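Local coordinates for protein putative hydroxymethylglutaryl-CoA synthase (Streptococcus mutans, PDB 3SQZ) that probably acts as a hydroxymethylglutaryl-CoA synthase, an acyltransferase of the thiolase fold, and binds coenzyme A, at residues Cys265-Phe270 / Thr313-Leu318; Ile302-Gln307 / Leu320-Glu325; Lys237-Met242 / Ala337-Gly342; Ser172-Tyr177 / Gln187-Ile192. One frame throughout, in Å; residues are numbered along the deposited sequence.

Contact 1: residues Cys265-Phe270 / Thr313-Leu318. With COA (coenzyme A), chain D.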
# COMPACT_ATOMS: atom_id res chain seq x y z
N CYS A 265 12.44 3.48 -4.27
CA CYS A 265 11.06 3.63 -3.80
C CYS A 265 11.03 3.57 -2.28
O CYS A 265 11.74 2.77 -1.67
CB CYS A 265 10.17 2.52 -4.35
SG CYS A 265 9.91 2.61 -6.12
N PHE A 266 10.17 4.39 -1.69
CA PHE A 266 10.05 4.51 -0.25
C PHE A 266 8.63 4.29 0.22
O PHE A 266 7.68 4.54 -0.51
CB PHE A 266 10.49 5.91 0.20
CG PHE A 266 11.87 6.25 -0.23
CD1 PHE A 266 12.95 6.02 0.60
CD2 PHE A 266 12.11 6.77 -1.49
CE1 PHE A 266 14.24 6.31 0.19
CE2 PHE A 266 13.40 7.06 -1.91
CZ PHE A 266 14.46 6.84 -1.07
N HIS A 267 8.47 3.85 1.45
CA HIS A 267 7.18 3.84 2.10
C HIS A 267 6.60 5.26 2.05
O HIS A 267 7.35 6.23 2.22
CB HIS A 267 7.36 3.35 3.53
CG HIS A 267 6.13 3.50 4.37
ND1 HIS A 267 4.89 3.08 3.94
CD2 HIS A 267 5.95 4.05 5.59
CE1 HIS A 267 3.99 3.37 4.86
NE2 HIS A 267 4.61 3.96 5.87
N LEU A 268 5.29 5.38 1.85
CA LEU A 268 4.65 6.66 1.51
C LEU A 268 3.44 7.01 2.38
O LEU A 268 2.30 7.08 1.91
CB LEU A 268 4.24 6.65 0.03
CG LEU A 268 5.29 7.18 -0.94
CD1 LEU A 268 4.98 6.76 -2.37
CD2 LEU A 268 5.34 8.69 -0.83
N PRO A 269 3.67 7.26 3.67
CA PRO A 269 2.55 7.72 4.51
C PRO A 269 2.12 9.13 4.12
O PRO A 269 0.96 9.49 4.28
CB PRO A 269 3.13 7.68 5.93
CG PRO A 269 4.60 7.83 5.73
CD PRO A 269 4.93 7.18 4.42
N PHE A 270 3.08 9.92 3.64
CA PHE A 270 2.83 11.20 2.98
C PHE A 270 4.09 11.51 2.18
O PHE A 270 5.19 11.11 2.57
CB PHE A 270 2.44 12.31 3.96
CG PHE A 270 3.43 12.55 5.09
CD1 PHE A 270 4.29 13.64 5.06
CD2 PHE A 270 3.47 11.70 6.19
CE1 PHE A 270 5.18 13.88 6.10
CE2 PHE A 270 4.36 11.93 7.23
CZ PHE A 270 5.21 13.02 7.18
N THR A 313 0.13 -0.46 4.57
CA THR A 313 0.92 -1.52 3.96
C THR A 313 1.13 -1.36 2.46
O THR A 313 2.16 -1.76 1.93
CB THR A 313 0.32 -2.93 4.21
OG1 THR A 313 -1.01 -3.00 3.66
CG2 THR A 313 0.32 -3.29 5.69
N GLY A 314 0.15 -0.81 1.77
CA GLY A 314 0.25 -0.71 0.33
C GLY A 314 1.06 0.47 -0.17
O GLY A 314 1.33 0.55 -1.36
N SER A 315 1.48 1.38 0.71
CA SER A 315 1.99 2.65 0.24
C SER A 315 3.30 2.54 -0.56
O SER A 315 3.43 3.19 -1.60
CB SER A 315 2.14 3.65 1.38
OG SER A 315 3.16 3.23 2.26
N LEU A 316 4.23 1.72 -0.11
CA LEU A 316 5.48 1.50 -0.84
C LEU A 316 5.17 0.98 -2.25
O LEU A 316 5.78 1.41 -3.23
CB LEU A 316 6.34 0.48 -0.10
CG LEU A 316 7.59 -0.03 -0.81
CD1 LEU A 316 8.60 1.08 -1.09
CD2 LEU A 316 8.24 -1.15 0.00
N PHE A 317 4.22 0.06 -2.34
CA PHE A 317 3.90 -0.60 -3.60
C PHE A 317 3.07 0.25 -4.53
O PHE A 317 3.20 0.15 -5.74
CB PHE A 317 3.31 -1.97 -3.30
CG PHE A 317 4.23 -2.80 -2.49
CD1 PHE A 317 5.33 -3.39 -3.09
CD2 PHE A 317 4.10 -2.89 -1.10
CE1 PHE A 317 6.25 -4.10 -2.35
CE2 PHE A 317 5.01 -3.62 -0.35
CZ PHE A 317 6.08 -4.22 -0.97
N LEU A 318 2.24 1.12 -3.96
CA LEU A 318 1.57 2.15 -4.74
C LEU A 318 2.62 3.07 -5.38
O LEU A 318 2.49 3.47 -6.53
CB LEU A 318 0.59 2.94 -3.87
CG LEU A 318 -0.14 4.09 -4.57
CD1 LEU A 318 -0.98 3.59 -5.73
CD2 LEU A 318 -0.99 4.85 -3.56
N1A COA D . 3.72 26.23 4.23
C2A COA D . 4.53 25.19 3.93
N3A COA D . 4.76 24.20 4.86
C4A COA D . 4.16 24.28 6.08
C5A COA D . 3.33 25.35 6.40
C6A COA D . 3.11 26.31 5.49
N6A COA D . 2.24 27.41 5.80
N7A COA D . 2.87 25.17 7.68
C8A COA D . 3.39 24.04 8.16
N9A COA D . 4.22 23.50 7.15
C1B COA D . 4.88 22.20 7.19
C2B COA D . 6.27 21.92 7.81
O2B COA D . 7.28 22.78 8.09
C3B COA D . 6.43 20.44 7.50
O3B COA D . 7.39 19.88 6.70
P3B COA D . 8.85 19.71 7.15
O7A COA D . 8.94 18.49 8.15
O8A COA D . 9.63 19.40 5.83
O9A COA D . 9.34 20.98 7.80
C4B COA D . 5.03 19.96 7.60
O4B COA D . 4.33 20.92 6.77
C5B COA D . 4.43 19.26 8.77
O5B COA D . 4.37 20.24 9.77
P1A COA D . 3.82 19.87 11.21
O1A COA D . 4.66 18.67 11.81
O2A COA D . 3.88 21.09 12.10
O3A COA D . 2.32 19.41 10.98
P2A COA D . 1.47 18.55 12.02
O4A COA D . 1.86 18.91 13.50
O5A COA D . 0.00 18.81 11.79
O6A COA D . 1.78 17.00 11.78
CBP COA D . 2.33 14.98 10.54
CCP COA D . 2.16 16.48 10.53
CDP COA D . 3.43 14.63 11.49
CEP COA D . 2.69 14.48 9.16
CAP COA D . 1.03 14.38 10.99
OAP COA D . 0.06 14.47 10.02
C9P COA D . 1.17 12.96 11.49
O9P COA D . 1.65 12.69 12.59
N8P COA D . 0.65 11.91 10.60
C7P COA D . 0.87 10.51 10.87
C6P COA D . 2.30 10.05 10.64
C5P COA D . 2.49 8.54 10.79
O5P COA D . 1.56 7.78 10.67
N4P COA D . 3.81 8.03 10.99
C3P COA D . 4.04 6.58 11.03
C2P COA D . 4.79 5.99 9.87
S1P COA D . 6.26 6.83 9.38
O HOH W 1 7.20 3.89 -3.17
O HOH W 2 4.25 0.55 2.56
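S315 meets L268 and H267, the predicted catalytic histidine. The amide of L268 donates to S315 OG at 3.1 Å, almost straight at 165°. The hydroxyl reaches it because OG sits between the backbone N and the carbonyl carbon (chi1 68°). S315 OG also bonds to Y312 O, so this oxygen links L268 to the residues leading into its own helix. It lies at the edge of the H267 ring as well. The ND1 to OG separation there is improbably short, and both residues have two deposited conformers, so that pairing is doubtful. A water gives a second route: it is 2.9 Å from L316 N, from which it accepts, and 3.0 Å from H267 ND1.

L316 provides the apolar part. Its CD1 methyl lies against the end of the strand, 3.5 Å from F266 C, and it also touches C265 CB at 3.9 Å. Another water donates to F266 O (2.8 Å) and to L316 O (2.9 Å), joining strand to helix.

The next shell holds the histidine and the cofactor. P269 CD covers one face of the H267 ring. Farther along, one face of the F270 ring takes the coenzyme A methyl CEP, 3.5 Å from F270 CZ. H267 NE2 faces the oxidised cysteine at position 145.

The contact is buried. C265 and H267 make backbone bonds to strand 335-342, which lies beside strand 263-266. T313 and F317 pack on helix 147-161, and L268 and L318 reach helix 305-308.

Contact 2: residues Ile302-Gln307 / Leu320-Glu325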
# COMPACT_ATOMS: atom_id res chain seq x y z
N ILE A 302 5.77 9.44 -6.47
CA ILE A 302 4.85 10.01 -5.49
C ILE A 302 3.56 10.56 -6.09
O ILE A 302 2.68 11.01 -5.36
CB ILE A 302 5.54 11.10 -4.62
CG1 ILE A 302 5.91 12.34 -5.44
CG2 ILE A 302 6.75 10.52 -3.90
CD1 ILE A 302 6.50 13.46 -4.59
N LEU A 303 3.43 10.49 -7.41
CA LEU A 303 2.28 11.08 -8.09
C LEU A 303 0.94 10.54 -7.58
O LEU A 303 0.02 11.31 -7.32
CB LEU A 303 2.40 10.83 -9.59
CG LEU A 303 2.13 11.91 -10.62
CD1 LEU A 303 2.66 13.27 -10.19
CD2 LEU A 303 2.78 11.48 -11.92
N TYR A 304 0.81 9.23 -7.46
CA TYR A 304 -0.47 8.67 -7.02
C TYR A 304 -0.75 8.99 -5.56
O TYR A 304 -1.87 9.35 -5.19
CB TYR A 304 -0.55 7.17 -7.27
CG TYR A 304 -0.51 6.77 -8.73
CD1 TYR A 304 -0.77 7.69 -9.75
CD2 TYR A 304 -0.20 5.47 -9.10
CE1 TYR A 304 -0.73 7.32 -11.08
CE2 TYR A 304 -0.15 5.09 -10.42
CZ TYR A 304 -0.41 6.02 -11.41
OH TYR A 304 -0.36 5.66 -12.73
N SER A 305 0.27 8.88 -4.71
CA SER A 305 0.09 9.13 -3.30
C SER A 305 -0.40 10.56 -3.01
O SER A 305 -1.16 10.78 -2.08
CB SER A 305 1.38 8.81 -2.55
OG SER A 305 1.62 7.41 -2.61
N LYS A 306 0.02 11.52 -3.83
CA LYS A 306 -0.44 12.90 -3.70
C LYS A 306 -1.96 13.02 -3.82
O LYS A 306 -2.54 14.00 -3.34
CB LYS A 306 0.20 13.80 -4.75
CG LYS A 306 1.65 14.09 -4.50
CD LYS A 306 2.18 15.13 -5.47
CE LYS A 306 3.62 15.50 -5.16
NZ LYS A 306 4.18 16.48 -6.13
N GLN A 307 -2.59 12.07 -4.50
CA GLN A 307 -4.03 12.09 -4.75
C GLN A 307 -4.82 11.15 -3.85
O GLN A 307 -6.04 11.24 -3.79
CB GLN A 307 -4.33 11.71 -6.20
CG GLN A 307 -3.61 12.54 -7.25
CD GLN A 307 -3.81 14.01 -7.04
OE1 GLN A 307 -4.94 14.49 -6.89
NE2 GLN A 307 -2.71 14.75 -7.01
N LEU A 320 5.72 2.21 -6.12
CA LEU A 320 6.31 1.41 -7.19
C LEU A 320 5.43 1.49 -8.45
O LEU A 320 5.91 1.73 -9.56
CB LEU A 320 6.49 -0.04 -6.75
CG LEU A 320 6.96 -1.01 -7.83
CD1 LEU A 320 8.36 -0.66 -8.38
CD2 LEU A 320 6.93 -2.45 -7.32
N LEU A 321 4.13 1.30 -8.27
CA LEU A 321 3.21 1.36 -9.40
C LEU A 321 3.22 2.74 -10.07
O LEU A 321 3.28 2.85 -11.29
CB LEU A 321 1.81 1.00 -8.92
CG LEU A 321 0.73 0.90 -9.99
CD1 LEU A 321 1.05 -0.17 -11.04
CD2 LEU A 321 -0.61 0.64 -9.32
N SER A 322 3.18 3.78 -9.26
CA SER A 322 3.24 5.15 -9.74
C SER A 322 4.53 5.39 -10.53
O SER A 322 4.51 5.98 -11.62
CB SER A 322 3.14 6.09 -8.55
OG SER A 322 2.96 7.44 -8.95
N LEU A 323 5.65 4.92 -9.99
CA LEU A 323 6.93 5.00 -10.68
C LEU A 323 6.87 4.33 -12.05
O LEU A 323 7.26 4.91 -13.06
CB LEU A 323 8.00 4.32 -9.83
CG LEU A 323 9.35 4.11 -10.53
CD1 LEU A 323 10.04 5.45 -10.85
CD2 LEU A 323 10.24 3.22 -9.68
N LEU A 324 6.39 3.09 -12.10
CA LEU A 324 6.43 2.34 -13.34
C LEU A 324 5.52 2.95 -14.40
O LEU A 324 5.84 2.90 -15.59
CB LEU A 324 6.05 0.88 -13.11
CG LEU A 324 6.97 0.11 -12.16
CD1 LEU A 324 6.63 -1.36 -12.21
CD2 LEU A 324 8.45 0.35 -12.49
N GLU A 325 4.40 3.51 -13.96
CA GLU A 325 3.42 4.09 -14.87
C GLU A 325 3.73 5.54 -15.28
O GLU A 325 3.13 6.06 -16.21
CB GLU A 325 2.01 3.97 -14.28
CG GLU A 325 1.53 2.53 -14.32
CD GLU A 325 0.15 2.26 -13.74
OE1 GLU A 325 -0.44 3.14 -13.07
OE2 GLU A 325 -0.35 1.13 -13.97
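Y304 and S322 form the tight part of this contact. The tyrosine ring lies over the serine, with Y304 CD2 3.4 Å from S322 CB and the serine hydroxyl over one ring face, toward the rim. The same hydroxyl accepts the Y304 amide, N to OG 3.2 Å, at 156°. S322 OG, anti to its own backbone N (chi1 -170°), lies over the ring face and meets the Y304 N-H. Its other partner is A300 O, so this buried oxygen is gripped by more than one backbone group.

The phenol end is held just as closely. Y304 OH donates to E325 OE1 at 2.5 Å, and the carboxylate receives it on the anti lone pair, in the plane of the ring. Ring and carboxylate planes stand 73° apart. R366 forms a salt bridge to the same oxygen and Q363 N bonds to OE2, which would probably stabilise the negative charge of E325. E325 is partly exposed, although its carboxylate is held.

Away from these two bonds the contact is looser. Y304 CE2 comes only to 4.3 Å from L321 CG, and L303, partly exposed, offers little more than its CB.

Segment 302-307 runs into helix 305-308, and Y304 lies against helix 315-326. R366 and L367 of helix 366-371 also touch its side chain. On helix 315-326, L320, L323 and L324 pack on I336 of strand 335-342.

Contact 3: residues Lys237-Met242 / Ala337-Gly342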
# COMPACT_ATOMS: atom_id res chain seq x y z
N LYS A 237 11.79 10.81 12.63
CA LYS A 237 13.18 10.61 12.99
C LYS A 237 13.57 9.13 12.96
O LYS A 237 14.66 8.77 12.51
CB LYS A 237 13.46 11.19 14.38
CG LYS A 237 14.90 11.01 14.86
N GLN A 238 12.68 8.26 13.44
CA GLN A 238 12.96 6.83 13.47
C GLN A 238 12.91 6.22 12.08
O GLN A 238 13.72 5.35 11.75
CB GLN A 238 12.01 6.12 14.43
CG GLN A 238 12.31 6.47 15.88
CD GLN A 238 13.67 5.98 16.31
OE1 GLN A 238 14.02 4.82 16.10
NE2 GLN A 238 14.46 6.88 16.89
N TYR A 239 11.96 6.66 11.27
CA TYR A 239 11.89 6.25 9.85
C TYR A 239 13.24 6.57 9.19
O TYR A 239 13.82 5.72 8.51
CB TYR A 239 10.70 6.96 9.15
CG TYR A 239 10.54 6.91 7.61
CD1 TYR A 239 11.40 7.61 6.77
CD2 TYR A 239 9.45 6.24 7.01
CE1 TYR A 239 11.22 7.62 5.38
CE2 TYR A 239 9.27 6.24 5.61
CZ TYR A 239 10.15 6.93 4.80
OH TYR A 239 9.99 6.95 3.42
N LEU A 240 13.73 7.78 9.40
CA LEU A 240 14.99 8.20 8.77
C LEU A 240 16.21 7.48 9.33
O LEU A 240 17.13 7.16 8.58
CB LEU A 240 15.15 9.72 8.85
CG LEU A 240 14.11 10.51 8.06
CD1 LEU A 240 14.21 11.99 8.36
CD2 LEU A 240 14.26 10.26 6.56
N ASP A 241 16.23 7.20 10.63
CA ASP A 241 17.37 6.49 11.20
C ASP A 241 17.40 5.02 10.80
O ASP A 241 18.47 4.46 10.55
CB ASP A 241 17.41 6.62 12.72
CG ASP A 241 18.70 6.07 13.30
OD1 ASP A 241 19.76 6.67 13.04
OD2 ASP A 241 18.65 5.03 13.99
N MET A 242 16.24 4.37 10.75
CA MET A 242 16.20 3.00 10.29
C MET A 242 16.53 2.92 8.81
O MET A 242 17.18 1.97 8.37
CB MET A 242 14.86 2.36 10.62
CG MET A 242 14.68 2.22 12.12
SD MET A 242 13.32 1.15 12.59
CE MET A 242 13.96 -0.47 12.16
N ALA A 337 15.63 -0.16 -6.05
CA ALA A 337 15.77 -0.45 -4.63
C ALA A 337 14.53 0.05 -3.91
O ALA A 337 14.02 1.13 -4.23
CB ALA A 337 17.01 0.22 -4.07
N LEU A 338 14.07 -0.73 -2.95
CA LEU A 338 12.86 -0.42 -2.21
C LEU A 338 13.13 -0.42 -0.70
O LEU A 338 13.77 -1.34 -0.18
CB LEU A 338 11.75 -1.42 -2.54
CG LEU A 338 11.31 -1.44 -4.01
CD1 LEU A 338 12.03 -2.53 -4.80
CD2 LEU A 338 9.81 -1.61 -4.11
N PHE A 339 12.65 0.62 -0.02
CA PHE A 339 12.78 0.77 1.42
C PHE A 339 11.42 0.67 2.07
O PHE A 339 10.59 1.58 1.92
CB PHE A 339 13.38 2.11 1.83
CG PHE A 339 13.25 2.39 3.31
CD1 PHE A 339 13.97 1.65 4.24
CD2 PHE A 339 12.39 3.38 3.78
CE1 PHE A 339 13.86 1.89 5.60
CE2 PHE A 339 12.28 3.61 5.15
CZ PHE A 339 13.01 2.88 6.06
N SER A 340 11.20 -0.42 2.78
CA SER A 340 9.96 -0.64 3.50
C SER A 340 10.13 -0.29 4.96
O SER A 340 11.17 -0.57 5.55
CB SER A 340 9.54 -2.10 3.34
OG SER A 340 8.32 -2.38 4.01
N TYR A 341 9.12 0.36 5.53
CA TYR A 341 9.09 0.68 6.95
C TYR A 341 7.74 0.33 7.52
O TYR A 341 6.70 0.45 6.85
CB TYR A 341 9.36 2.18 7.18
CG TYR A 341 9.37 2.63 8.64
CD1 TYR A 341 10.51 2.48 9.42
CD2 TYR A 341 8.26 3.23 9.23
CE1 TYR A 341 10.54 2.89 10.74
CE2 TYR A 341 8.28 3.65 10.56
CZ TYR A 341 9.42 3.47 11.31
OH TYR A 341 9.48 3.88 12.63
N GLY A 342 7.75 -0.09 8.77
CA GLY A 342 6.54 -0.20 9.57
C GLY A 342 6.86 0.31 10.96
O GLY A 342 7.90 -0.01 11.52
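An aromatic cluster of Y239, F339 and Y341 borders the coenzyme A pocket, to which Y341 belongs; Y239 and Y341 both touch the cofactor. Y239 and F339 make a T-shaped (edge-to-face) pair. The F339 edge points at the Y239 face, with F339 CE2 over the ring centre and 4.0 Å from Y239 CZ. The centroids are 5.3 Å apart and the planes stand at 83°. F339 CZ also reaches the Y239 carbonyl oxygen.

Y341 packs differently. Its ring face takes the backbone of Y239 in a CH-pi contact, Y239 CA lying 4.0 Å from the Y341 centroid. The two tyrosine rings meet obliquely, CD2 of Y239 at 3.9 Å from CD2 of Y341. With CG anti to the backbone N (chi1 -179°), the Y341 side chain extends from the strand to the helix backbone. M242 SD comes to the edge of this ring, 3.8 Å from Y341 CE1, a Met-aromatic contact. Y239 and M242 each have a second conformer.

The phenol groups have partners outside the contact. Y239 OH bonds to the backbone oxygen of H267, a predicted active-site residue, and Y341 OH bonds to D218.

Helix 232-254 thus covers strand 335-342, the local axes 9.5 Å apart and at 140°. F339 is also in contact with strands 263-266 and 346-354, through F264 and A347. Y239 also touches F266 of strand 263-266 and L273 of helix 271-279.

Contact 4: residues Ser172-Tyr177 / Gln187-Ile192. With COA (coenzyme A), chain D.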
# COMPACT_ATOMS: atom_id res chain seq x y z
N SER A 172 -3.65 -4.03 1.91
CA SER A 172 -4.92 -3.31 1.93
C SER A 172 -5.12 -2.65 3.28
O SER A 172 -4.93 -3.28 4.31
CB SER A 172 -6.06 -4.29 1.67
OG SER A 172 -7.29 -3.61 1.63
N ASP A 173 -5.52 -1.38 3.27
CA ASP A 173 -5.61 -0.62 4.52
C ASP A 173 -6.46 0.62 4.35
O ASP A 173 -6.60 1.17 3.24
CB ASP A 173 -4.22 -0.20 5.00
CG ASP A 173 -3.56 -1.24 5.91
OD1 ASP A 173 -2.44 -1.68 5.60
OD2 ASP A 173 -4.16 -1.57 6.96
N ILE A 174 -7.00 1.07 5.48
CA ILE A 174 -7.69 2.35 5.57
C ILE A 174 -7.03 3.11 6.70
O ILE A 174 -7.10 2.70 7.87
CB ILE A 174 -9.19 2.16 5.83
CG1 ILE A 174 -9.82 1.47 4.61
CG2 ILE A 174 -9.86 3.50 6.10
CD1 ILE A 174 -11.23 0.98 4.85
N ALA A 175 -6.35 4.20 6.35
CA ALA A 175 -5.64 5.01 7.32
C ALA A 175 -6.60 6.05 7.88
O ALA A 175 -7.05 6.95 7.18
CB ALA A 175 -4.43 5.66 6.68
N LYS A 176 -6.92 5.89 9.16
CA LYS A 176 -7.97 6.64 9.83
C LYS A 176 -7.40 7.11 11.17
O LYS A 176 -7.08 6.29 12.03
CB LYS A 176 -9.18 5.71 10.02
CG LYS A 176 -10.39 6.34 10.65
CD LYS A 176 -11.59 5.39 10.65
CE LYS A 176 -12.05 5.07 9.23
NZ LYS A 176 -13.23 4.16 9.20
N TYR A 177 -7.26 8.43 11.33
CA TYR A 177 -6.56 8.99 12.48
C TYR A 177 -7.47 9.74 13.45
O TYR A 177 -7.16 9.82 14.63
CB TYR A 177 -5.44 9.92 12.05
CG TYR A 177 -4.21 9.26 11.45
CD1 TYR A 177 -3.05 9.12 12.19
CD2 TYR A 177 -4.21 8.83 10.14
CE1 TYR A 177 -1.91 8.56 11.63
CE2 TYR A 177 -3.09 8.26 9.57
CZ TYR A 177 -1.94 8.13 10.32
OH TYR A 177 -0.83 7.57 9.73
N GLN A 187 -4.59 10.65 6.20
CA GLN A 187 -5.54 9.56 6.04
C GLN A 187 -5.53 9.05 4.59
O GLN A 187 -4.81 9.59 3.75
CB GLN A 187 -6.92 10.02 6.51
CG GLN A 187 -6.93 10.19 8.03
CD GLN A 187 -8.21 10.72 8.63
OE1 GLN A 187 -8.57 10.33 9.74
NE2 GLN A 187 -8.89 11.63 7.93
N GLY A 188 -6.28 7.99 4.31
CA GLY A 188 -6.35 7.44 2.97
C GLY A 188 -6.92 6.04 2.98
O GLY A 188 -7.28 5.51 4.03
N ALA A 189 -7.03 5.44 1.80
CA ALA A 189 -7.61 4.11 1.68
C ALA A 189 -7.20 3.50 0.36
O ALA A 189 -7.21 4.18 -0.67
CB ALA A 189 -9.12 4.17 1.77
N GLY A 190 -6.86 2.21 0.36
CA GLY A 190 -6.57 1.54 -0.89
C GLY A 190 -5.95 0.18 -0.68
O GLY A 190 -5.55 -0.18 0.43
N SER A 191 -5.86 -0.57 -1.77
CA SER A 191 -5.24 -1.89 -1.75
C SER A 191 -4.44 -2.11 -3.02
O SER A 191 -4.91 -1.84 -4.12
CB SER A 191 -6.29 -2.99 -1.65
OG SER A 191 -5.69 -4.28 -1.73
N ILE A 192 -3.24 -2.66 -2.83
CA ILE A 192 -2.41 -3.17 -3.90
C ILE A 192 -2.51 -4.70 -3.91
O ILE A 192 -2.45 -5.33 -2.86
CB ILE A 192 -0.93 -2.77 -3.68
CG1 ILE A 192 -0.75 -1.27 -3.97
CG2 ILE A 192 0.01 -3.64 -4.50
CD1 ILE A 192 -0.66 -0.92 -5.44
N1A COA D . 3.72 26.23 4.23
C2A COA D . 4.53 25.19 3.93
N3A COA D . 4.76 24.20 4.86
C4A COA D . 4.16 24.28 6.08
C5A COA D . 3.33 25.35 6.40
C6A COA D . 3.11 26.31 5.49
N6A COA D . 2.24 27.41 5.80
N7A COA D . 2.87 25.17 7.68
C8A COA D . 3.39 24.04 8.16
N9A COA D . 4.22 23.50 7.15
C1B COA D . 4.88 22.20 7.19
C2B COA D . 6.27 21.92 7.81
O2B COA D . 7.28 22.78 8.09
C3B COA D . 6.43 20.44 7.50
O3B COA D . 7.39 19.88 6.70
P3B COA D . 8.85 19.71 7.15
O7A COA D . 8.94 18.49 8.15
O8A COA D . 9.63 19.40 5.83
O9A COA D . 9.34 20.98 7.80
C4B COA D . 5.03 19.96 7.60
O4B COA D . 4.33 20.92 6.77
C5B COA D . 4.43 19.26 8.77
O5B COA D . 4.37 20.24 9.77
P1A COA D . 3.82 19.87 11.21
O1A COA D . 4.66 18.67 11.81
O2A COA D . 3.88 21.09 12.10
O3A COA D . 2.32 19.41 10.98
P2A COA D . 1.47 18.55 12.02
O4A COA D . 1.86 18.91 13.50
O5A COA D . 0.00 18.81 11.79
O6A COA D . 1.78 17.00 11.78
CBP COA D . 2.33 14.98 10.54
CCP COA D . 2.16 16.48 10.53
CDP COA D . 3.43 14.63 11.49
CEP COA D . 2.69 14.48 9.16
CAP COA D . 1.03 14.38 10.99
OAP COA D . 0.06 14.47 10.02
C9P COA D . 1.17 12.96 11.49
O9P COA D . 1.65 12.69 12.59
N8P COA D . 0.65 11.91 10.60
C7P COA D . 0.87 10.51 10.87
C6P COA D . 2.30 10.05 10.64
C5P COA D . 2.49 8.54 10.79
O5P COA D . 1.56 7.78 10.67
N4P COA D . 3.81 8.03 10.99
C3P COA D . 4.04 6.58 11.03
C2P COA D . 4.79 5.99 9.87
S1P COA D . 6.26 6.83 9.38
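Q187 runs alongside Y177 in the opposite direction, its CG at the edge of the tyrosine ring, 3.7 Å from Y177 CD2. Its extended chain carries the amide to the Y177 backbone. Q187 OE1 accepts Y177 N at 2.8 Å and 167°, on a lone pair in the carbonyl plane. NE2 of the same amide bonds to Y381 OH, which should fix the amide's rotation. With its backbone held, Y177 turns CG anti to its carbonyl carbon (chi1 -73°), and its OH donates to coenzyme A O5P at 2.6 Å. That oxygen lies in the plane of the ring.

Beyond Q187 the two segments pair as antiparallel strands. D173 and G190 form one hydrogen-bonded pair: G190 N reaches D173 O at 3.1 Å, with the return bond of the same length. A175 and G188 form the next, with A175 N to G188 O at 2.8 Å. This donor sits above the carbonyl plane, whereas the return bond from G188 N lies in plane. G188 has backbone angles that only a glycine tolerates comfortably.

I174 and A189 form the non-hydrogen-bonded pair between them, and S172 and S191 one beyond D173 and G190. I174 CG1 rests on A189 CB at 4.0 Å, and S172 CB lies 3.4 Å from S191 OG. S172 OG bonds to V85 O, and S191 OG to S92 OG. On the other face, D173 bonds to T313 OG1, S114 OG and the backbone N of E113, the predicted catalytic glutamate.

The strands form an antiparallel hairpin in the central sheet of a thiolase fold. The connecting loop carries Y177, P182 and T186 to the cofactor.

Overall arrangement
Contacts 1 and 3 lie on neighbouring strands of the sheet, 263-266 and 335-342: C265 N is 2.8 Å from A337 O, and C265 O is 2.9 Å from F339 N. Along the chain, contact 1 is nested in the loop that contact 3 closes. Contacts 1 and 2 use successive turns of helix 315-326, their centres about 9 Å apart, and meet where L268 CD1 lies 3.4 Å from S305 OG. Contact 4 closes earlier in the chain but reaches contact 1 through T313 OG1, 2.8 Å from D173 OD1. Contacts 1, 3 and 4 all border coenzyme A, from different parts of the pocket. Contact 2 is more remote, with the I302 side chain about 12 Å from the cofactor.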